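Probable endoglucanase (Gluconacetobacter xylinus, PDB 1WZZ) hydrolyses internal beta-1,4-glucosidic linkages in cellulose and related beta-glucans, including carboxymethyl-cellulose, as a secreted endoglucanase of glycoside hydrolase family 8. Local coordinates at residues R188-Q191 with V192-G196; I239-P242 with L243-W247. One frame throughout, in Å; residues are numbered along the deposited sequence.

Interaction 1 of 2, residues R188-Q191 with V192-G196; sequences RWRQ and VMEDG
Arg188 meets Val192 through its backbone: Arg188 O accepts a weak hydrogen bond from Val192 N and has Val192 CG2 3.4 Å away. Its guanidinium group turns elsewhere, to Asn140 and to a salt bridge with Asp186. Trp189 has two neighbours on the following turn. Trp189 O takes a hydrogen bond from Met193 N at 3.0 Å, and the selenomethionine chain of Met193 bends at its last torsion, bringing CE to 3.8 Å from Trp189 CB. Val192 CB approaches the indole obliquely, 4.3 Å from Trp189 CE3, while the ring also packs on Leu177 and Leu139 of two other helices.

At Arg190 the backbone bond is nearly straight, Glu194 N lying 2.9 Å from Arg190 O. The two side chains run alongside each other, with Arg190 CG 3.3 Å from Glu194 OE2. A bend at chi3 of Arg190 (-49°) carries the guanidinium off, leaving Arg190 NE 4.8 Å from Glu194 OE2, so any attraction probably acts without direct contact of the charged atoms. Gln191 holds CG opposite its backbone N (chi1 -175°) and extends from there, which lets NE2 donate to Asp195 OD2 at 2.9 Å. The bond is clearly bent, the donor meeting OD2 on the syn side, 28° out of the carboxylate plane. Asp195 OD2 also accepts a hydrogen bond from Val150 N, and OD1 forms a salt bridge with Arg198, so both oxygens of this buried carboxylate are engaged. The i to i+4 pairing of backbone and side chains is that of an alpha-helix, here the opening turns of helix 188-202 in the (alpha/alpha)6 barrel.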
ATOM      1  N   ARG A 188      14.939  -0.232  15.519  1.00 22.20           N
ATOM      2  CA  ARG A 188      14.946  -1.195  14.435  1.00 19.36           C
ATOM      3  C   ARG A 188      14.209  -0.656  13.213  1.00 18.97           C
ATOM      4  O   ARG A 188      14.505  -1.055  12.084  1.00 22.32           O
ATOM      5  CB  ARG A 188      14.322  -2.520  14.905  1.00 20.11           C
ATOM      6  CG  ARG A 188      15.200  -3.313  15.893  1.00 19.08           C
ATOM      7  CD  ARG A 188      14.546  -4.655  16.270  1.00 23.17           C
ATOM      8  NE  ARG A 188      13.333  -4.437  17.058  1.00 22.22           N
ATOM      9  CZ  ARG A 188      12.369  -5.343  17.248  1.00 21.33           C
ATOM     10  NH1 ARG A 188      11.311  -5.018  17.985  1.00 20.77           N
ATOM     11  NH2 ARG A 188      12.438  -6.547  16.686  1.00 19.95           N
ATOM     12  N   TRP A 189      13.275   0.265  13.419  1.00 16.94           N
ATOM     13  CA  TRP A 189      12.524   0.806  12.282  1.00 18.83           C
ATOM     14  C   TRP A 189      13.420   1.621  11.388  1.00 23.70           C
ATOM     15  O   TRP A 189      13.144   1.767  10.185  1.00 24.11           O
ATOM     16  CB  TRP A 189      11.360   1.677  12.739  1.00 14.99           C
ATOM     17  CG  TRP A 189      10.149   0.913  13.194  1.00 15.97           C
ATOM     18  CD1 TRP A 189       9.616   0.893  14.455  1.00 17.01           C
ATOM     19  CD2 TRP A 189       9.330   0.038  12.404  1.00 16.04           C
ATOM     20  NE1 TRP A 189       8.524   0.064  14.495  1.00 17.51           N
ATOM     21  CE2 TRP A 189       8.325  -0.477  13.253  1.00 16.88           C
ATOM     22  CE3 TRP A 189       9.347  -0.366  11.053  1.00 17.04           C
ATOM     23  CZ2 TRP A 189       7.346  -1.370  12.803  1.00 15.61           C
ATOM     24  CZ3 TRP A 189       8.374  -1.254  10.607  1.00 17.97           C
ATOM     25  CH2 TRP A 189       7.382  -1.749  11.483  1.00 17.54           C
ATOM     26  N   ARG A 190      14.497   2.151  11.959  1.00 24.10           N
ATOM     27  CA  ARG A 190      15.416   2.960  11.159  1.00 27.06           C
ATOM     28  C   ARG A 190      16.051   2.189  10.021  1.00 23.63           C
ATOM     29  O   ARG A 190      15.992   2.638   8.869  1.00 24.02           O
ATOM     30  CB  ARG A 190      16.517   3.571  12.029  1.00 31.36           C
ATOM     31  CG  ARG A 190      17.478   4.462  11.242  1.00 37.88           C
ATOM     32  CD  ARG A 190      18.542   5.092  12.133  1.00 43.10           C
ATOM     33  NE  ARG A 190      17.950   5.718  13.317  1.00 48.06           N
ATOM     34  CZ  ARG A 190      17.820   5.120  14.501  1.00 50.88           C
ATOM     35  NH1 ARG A 190      18.245   3.868  14.673  1.00 51.54           N
ATOM     36  NH2 ARG A 190      17.255   5.771  15.514  1.00 52.17           N
ATOM     37  N   GLN A 191      16.663   1.044  10.308  1.00 20.44           N
ATOM     38  CA  GLN A 191      17.278   0.318   9.243  1.00 22.72           C
ATOM     39  C   GLN A 191      16.226  -0.187   8.283  1.00 19.47           C
ATOM     40  O   GLN A 191      16.513  -0.337   7.113  1.00 19.14           O
ATOM     41  CB  GLN A 191      18.133  -0.865   9.716  1.00 24.05           C
ATOM     42  CG  GLN A 191      18.824  -1.481   8.511  1.00 33.26           C
ATOM     43  CD  GLN A 191      19.960  -2.408   8.848  1.00 37.79           C
ATOM     44  OE1 GLN A 191      20.212  -2.716  10.024  1.00 40.80           O
ATOM     45  NE2 GLN A 191      20.657  -2.875   7.813  1.00 36.75           N
ATOM     46  N   VAL A 192      15.023  -0.496   8.777  1.00 17.83           N
ATOM     47  CA  VAL A 192      13.987  -0.971   7.861  1.00 14.91           C
ATOM     48  C   VAL A 192      13.682   0.093   6.824  1.00 16.06           C
ATOM     49  O   VAL A 192      13.603  -0.203   5.622  1.00 14.01           O
ATOM     50  CB  VAL A 192      12.689  -1.338   8.586  1.00 16.93           C
ATOM     51  CG1 VAL A 192      11.592  -1.675   7.535  1.00 18.47           C
ATOM     52  CG2 VAL A 192      12.956  -2.567   9.483  1.00 18.47           C
HETATM   53  N   MSE A 193      13.528   1.329   7.280  1.00 17.81           N
HETATM   54  CA  MSE A 193      13.227   2.424   6.349  1.00 20.07           C
HETATM   55  C   MSE A 193      14.419   2.732   5.446  1.00 20.83           C
HETATM   56  O   MSE A 193      14.245   2.913   4.247  1.00 16.98           O
HETATM   57  CB  MSE A 193      12.829   3.678   7.117  1.00 26.37           C
HETATM   58  CG  MSE A 193      11.488   3.585   7.770  1.00 33.01           C
HETATM   59 SE   MSE A 193      11.092   5.216   8.743  1.00 49.16          SE
HETATM   60  CE  MSE A 193      11.779   4.725  10.475  1.00 42.74           C
ATOM     61  N   GLU A 194      15.619   2.782   6.018  1.00 21.40           N
ATOM     62  CA  GLU A 194      16.808   3.074   5.232  1.00 19.95           C
ATOM     63  C   GLU A 194      17.072   2.005   4.192  1.00 19.45           C
ATOM     64  O   GLU A 194      17.452   2.307   3.052  1.00 17.66           O
ATOM     65  CB  GLU A 194      18.033   3.245   6.138  1.00 23.43           C
ATOM     66  CG  GLU A 194      17.834   4.319   7.179  1.00 28.69           C
ATOM     67  CD  GLU A 194      18.966   4.365   8.201  1.00 36.48           C
ATOM     68  OE1 GLU A 194      19.543   3.294   8.522  1.00 36.12           O
ATOM     69  OE2 GLU A 194      19.255   5.474   8.702  1.00 39.26           O
ATOM     70  N   ASP A 195      16.869   0.740   4.549  1.00 15.33           N
ATOM     71  CA  ASP A 195      17.095  -0.289   3.559  1.00 15.55           C
ATOM     72  C   ASP A 195      15.959  -0.254   2.519  1.00 14.82           C
ATOM     73  O   ASP A 195      16.164  -0.628   1.382  1.00 15.35           O
ATOM     74  CB  ASP A 195      17.226  -1.674   4.205  1.00 17.51           C
ATOM     75  CG  ASP A 195      18.650  -1.950   4.703  1.00 24.59           C
ATOM     76  OD1 ASP A 195      19.600  -1.307   4.187  1.00 22.02           O
ATOM     77  OD2 ASP A 195      18.832  -2.812   5.596  1.00 22.18           O
ATOM     78  N   GLY A 196      14.768   0.206   2.914  1.00 14.45           N
ATOM     79  CA  GLY A 196      13.687   0.306   1.930  1.00 12.97           C
ATOM     80  C   GLY A 196      14.107   1.312   0.852  1.00 13.57           C
ATOM     81  O   GLY A 196      13.877   1.093  -0.345  1.00 12.72           O
TER

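Interaction 2 of 2, residues I239-P242 with L243-W247; sequences IRVP and LYFYW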
ATOM      1  N   ILE A 239       2.943   0.280  -8.736  1.00  9.19           N
ATOM      2  CA  ILE A 239       2.482   1.655  -8.983  1.00  9.47           C
ATOM      3  C   ILE A 239       2.466   2.455  -7.661  1.00  9.67           C
ATOM      4  O   ILE A 239       2.669   3.675  -7.658  1.00 10.04           O
ATOM      5  CB  ILE A 239       1.058   1.626  -9.643  1.00  9.01           C
ATOM      6  CG1 ILE A 239       0.554   3.055  -9.938  1.00  8.62           C
ATOM      7  CG2 ILE A 239       0.028   0.930  -8.727  1.00 10.13           C
ATOM      8  CD1 ILE A 239       1.467   3.873 -10.874  1.00 11.60           C
ATOM      9  N   ARG A 240       2.277   1.758  -6.528  1.00  8.96           N
ATOM     10  CA  ARG A 240       2.240   2.480  -5.253  1.00  9.99           C
ATOM     11  C   ARG A 240       3.592   2.902  -4.707  1.00  8.96           C
ATOM     12  O   ARG A 240       3.655   3.775  -3.854  1.00 10.36           O
ATOM     13  CB  ARG A 240       1.493   1.663  -4.190  1.00  9.71           C
ATOM     14  CG  ARG A 240       0.011   1.507  -4.506  1.00 13.45           C
ATOM     15  CD  ARG A 240      -0.770   0.845  -3.370  1.00 16.70           C
ATOM     16  NE  ARG A 240      -2.098   0.471  -3.864  1.00 20.05           N
ATOM     17  CZ  ARG A 240      -2.336  -0.609  -4.605  1.00 24.96           C
ATOM     18  NH1 ARG A 240      -1.338  -1.428  -4.923  1.00 20.12           N
ATOM     19  NH2 ARG A 240      -3.563  -0.850  -5.063  1.00 25.23           N
ATOM     20  N   VAL A 241       4.671   2.299  -5.208  1.00  9.64           N
ATOM     21  CA  VAL A 241       6.006   2.656  -4.728  1.00 10.15           C
ATOM     22  C   VAL A 241       6.335   4.152  -4.856  1.00  9.60           C
ATOM     23  O   VAL A 241       6.685   4.803  -3.867  1.00 10.92           O
ATOM     24  CB  VAL A 241       7.086   1.777  -5.416  1.00 11.30           C
ATOM     25  CG1 VAL A 241       8.497   2.269  -5.043  1.00 12.72           C
ATOM     26  CG2 VAL A 241       6.902   0.324  -4.970  1.00 11.85           C
ATOM     27  N   PRO A 242       6.198   4.748  -6.059  1.00 10.09           N
ATOM     28  CA  PRO A 242       6.509   6.180  -6.152  1.00 10.80           C
ATOM     29  C   PRO A 242       5.604   7.022  -5.262  1.00 10.72           C
ATOM     30  O   PRO A 242       6.055   8.014  -4.693  1.00 11.92           O
ATOM     31  CB  PRO A 242       6.316   6.507  -7.652  1.00 10.21           C
ATOM     32  CG  PRO A 242       5.439   5.405  -8.157  1.00  7.84           C
ATOM     33  CD  PRO A 242       5.911   4.175  -7.382  1.00  8.66           C
ATOM     34  N   LEU A 243       4.350   6.584  -5.113  1.00 10.92           N
ATOM     35  CA  LEU A 243       3.422   7.305  -4.275  1.00 10.43           C
ATOM     36  C   LEU A 243       3.834   7.290  -2.791  1.00 10.45           C
ATOM     37  O   LEU A 243       3.919   8.331  -2.159  1.00 11.85           O
ATOM     38  CB  LEU A 243       2.020   6.714  -4.397  1.00 10.43           C
ATOM     39  CG  LEU A 243       0.996   7.483  -3.548  1.00 14.07           C
ATOM     40  CD1 LEU A 243       0.847   8.896  -4.096  1.00 15.44           C
ATOM     41  CD2 LEU A 243      -0.337   6.750  -3.571  1.00 16.46           C
ATOM     42  N   TYR A 244       4.102   6.117  -2.243  1.00  9.78           N
ATOM     43  CA  TYR A 244       4.432   6.065  -0.823  1.00 10.31           C
ATOM     44  C   TYR A 244       5.729   6.810  -0.488  1.00 12.25           C
ATOM     45  O   TYR A 244       5.837   7.473   0.548  1.00 12.97           O
ATOM     46  CB  TYR A 244       4.538   4.609  -0.372  1.00  9.87           C
ATOM     47  CG  TYR A 244       3.228   3.888  -0.184  1.00  9.62           C
ATOM     48  CD1 TYR A 244       3.075   2.569  -0.635  1.00 10.33           C
ATOM     49  CD2 TYR A 244       2.158   4.479   0.481  1.00 11.72           C
ATOM     50  CE1 TYR A 244       1.883   1.864  -0.441  1.00 10.70           C
ATOM     51  CE2 TYR A 244       0.945   3.759   0.694  1.00 12.68           C
ATOM     52  CZ  TYR A 244       0.828   2.466   0.228  1.00 12.52           C
ATOM     53  OH  TYR A 244      -0.329   1.768   0.431  1.00 14.17           O
ATOM     54  N   PHE A 245       6.728   6.708  -1.361  1.00 11.25           N
ATOM     55  CA  PHE A 245       7.970   7.396  -1.094  1.00 12.38           C
ATOM     56  C   PHE A 245       7.837   8.911  -1.300  1.00 14.34           C
ATOM     57  O   PHE A 245       8.450   9.680  -0.565  1.00 16.39           O
ATOM     58  CB  PHE A 245       9.101   6.730  -1.914  1.00 14.08           C
ATOM     59  CG  PHE A 245       9.563   5.423  -1.306  1.00 13.94           C
ATOM     60  CD1 PHE A 245       8.804   4.264  -1.443  1.00 13.75           C
ATOM     61  CD2 PHE A 245      10.709   5.386  -0.503  1.00 15.53           C
ATOM     62  CE1 PHE A 245       9.162   3.082  -0.788  1.00 16.29           C
ATOM     63  CE2 PHE A 245      11.085   4.202   0.162  1.00 15.77           C
ATOM     64  CZ  PHE A 245      10.309   3.051   0.020  1.00 15.55           C
ATOM     65  N   TYR A 246       7.016   9.351  -2.262  1.00 14.03           N
ATOM     66  CA  TYR A 246       6.764  10.784  -2.436  1.00 13.70           C
ATOM     67  C   TYR A 246       6.084  11.318  -1.164  1.00 15.85           C
ATOM     68  O   TYR A 246       6.480  12.334  -0.601  1.00 16.20           O
ATOM     69  CB  TYR A 246       5.843  11.021  -3.658  1.00 15.86           C
ATOM     70  CG  TYR A 246       4.807  12.143  -3.507  1.00 19.16           C
ATOM     71  CD1 TYR A 246       3.488  11.860  -3.113  1.00 21.30           C
ATOM     72  CD2 TYR A 246       5.146  13.485  -3.747  1.00 20.87           C
ATOM     73  CE1 TYR A 246       2.536  12.873  -2.958  1.00 23.28           C
ATOM     74  CE2 TYR A 246       4.181  14.516  -3.585  1.00 25.52           C
ATOM     75  CZ  TYR A 246       2.887  14.193  -3.190  1.00 23.97           C
ATOM     76  OH  TYR A 246       1.935  15.179  -3.001  1.00 25.67           O
ATOM     77  N   TRP A 247       5.073  10.583  -0.708  1.00 14.36           N
ATOM     78  CA  TRP A 247       4.278  10.954   0.455  1.00 14.35           C
ATOM     79  C   TRP A 247       5.133  11.120   1.689  1.00 15.29           C
ATOM     80  O   TRP A 247       4.934  12.066   2.479  1.00 15.44           O
ATOM     81  CB  TRP A 247       3.236   9.844   0.625  1.00 13.98           C
ATOM     82  CG  TRP A 247       2.201   9.947   1.668  1.00 13.31           C
ATOM     83  CD1 TRP A 247       2.105  10.839   2.720  1.00 15.20           C
ATOM     84  CD2 TRP A 247       1.105   9.068   1.783  1.00 13.05           C
ATOM     85  NE1 TRP A 247       0.992  10.544   3.480  1.00 13.80           N
ATOM     86  CE2 TRP A 247       0.362   9.459   2.929  1.00 14.27           C
ATOM     87  CE3 TRP A 247       0.668   7.969   1.028  1.00 13.83           C
ATOM     88  CZ2 TRP A 247      -0.788   8.788   3.333  1.00 16.22           C
ATOM     89  CZ3 TRP A 247      -0.483   7.300   1.436  1.00 18.51           C
ATOM     90  CH2 TRP A 247      -1.195   7.716   2.577  1.00 17.24           C
TER
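The ring of Phe245 is met at its edge by Val241 O, which lies in the ring plane 3.3 Å from Phe245 CD1; the two side chains lie side by side, Val241 CG1 4.1 Å from Phe245 CD1. One residue back, Arg240 O approaches the ring of Tyr244 obliquely, and at Tyr246 the in-plane edge neighbour is Leu243 O. All three rings spring from one alpha-helical turn of helix 240-247, a buried element of the (alpha/alpha)6 barrel. Arg240 and Tyr244 point the same way, their guanidinium and ring planes 34° apart. Tyr244 CE1 sits 3.8 Å from Arg240 CB and the phenol oxygen OH 3.9 Å from Arg240 CD, so the ring flanks an arginine chain extended from CG to NE, whose NH1 has weak links to Asp237 and Tyr236 O. Replacing Tyr244 by an alanine would probably leave this aliphatic stem without its flanking ring and open a gap beside Met174 and Pro175, leaving the arginine freer to turn. Backbone bonds of the i to i+4 kind bind the turn: Tyr244 N reaches Arg240 O at 2.9 Å, and Phe245 N gives its hydrogen to Val241 O. Pro242 O accepts a hydrogen bond from Tyr246 N and has Tyr246 CB 3.2 Å away.

Interactions 1 and 2 show one helical bonding scheme at two depths of the same barrel. Their centres lie about 16 Å apart, and they touch by packing where Gly196 O comes 4.1 Å from Phe245 CZ. Helix 174-184 is shared: Met193 rests on Leu178, while Trp247 packs on Pro175. Interaction 2 is the nearer to the catalytic centre. The Tyr244 side chain is about 6 Å from that of Asp106, the predicted nucleophile, and the Arg240 side chain about 7 Å from that of Glu49, the proton donor by similarity to relatives. For interaction 1, the Trp189 side chain is about 12 Å from that of Asp106.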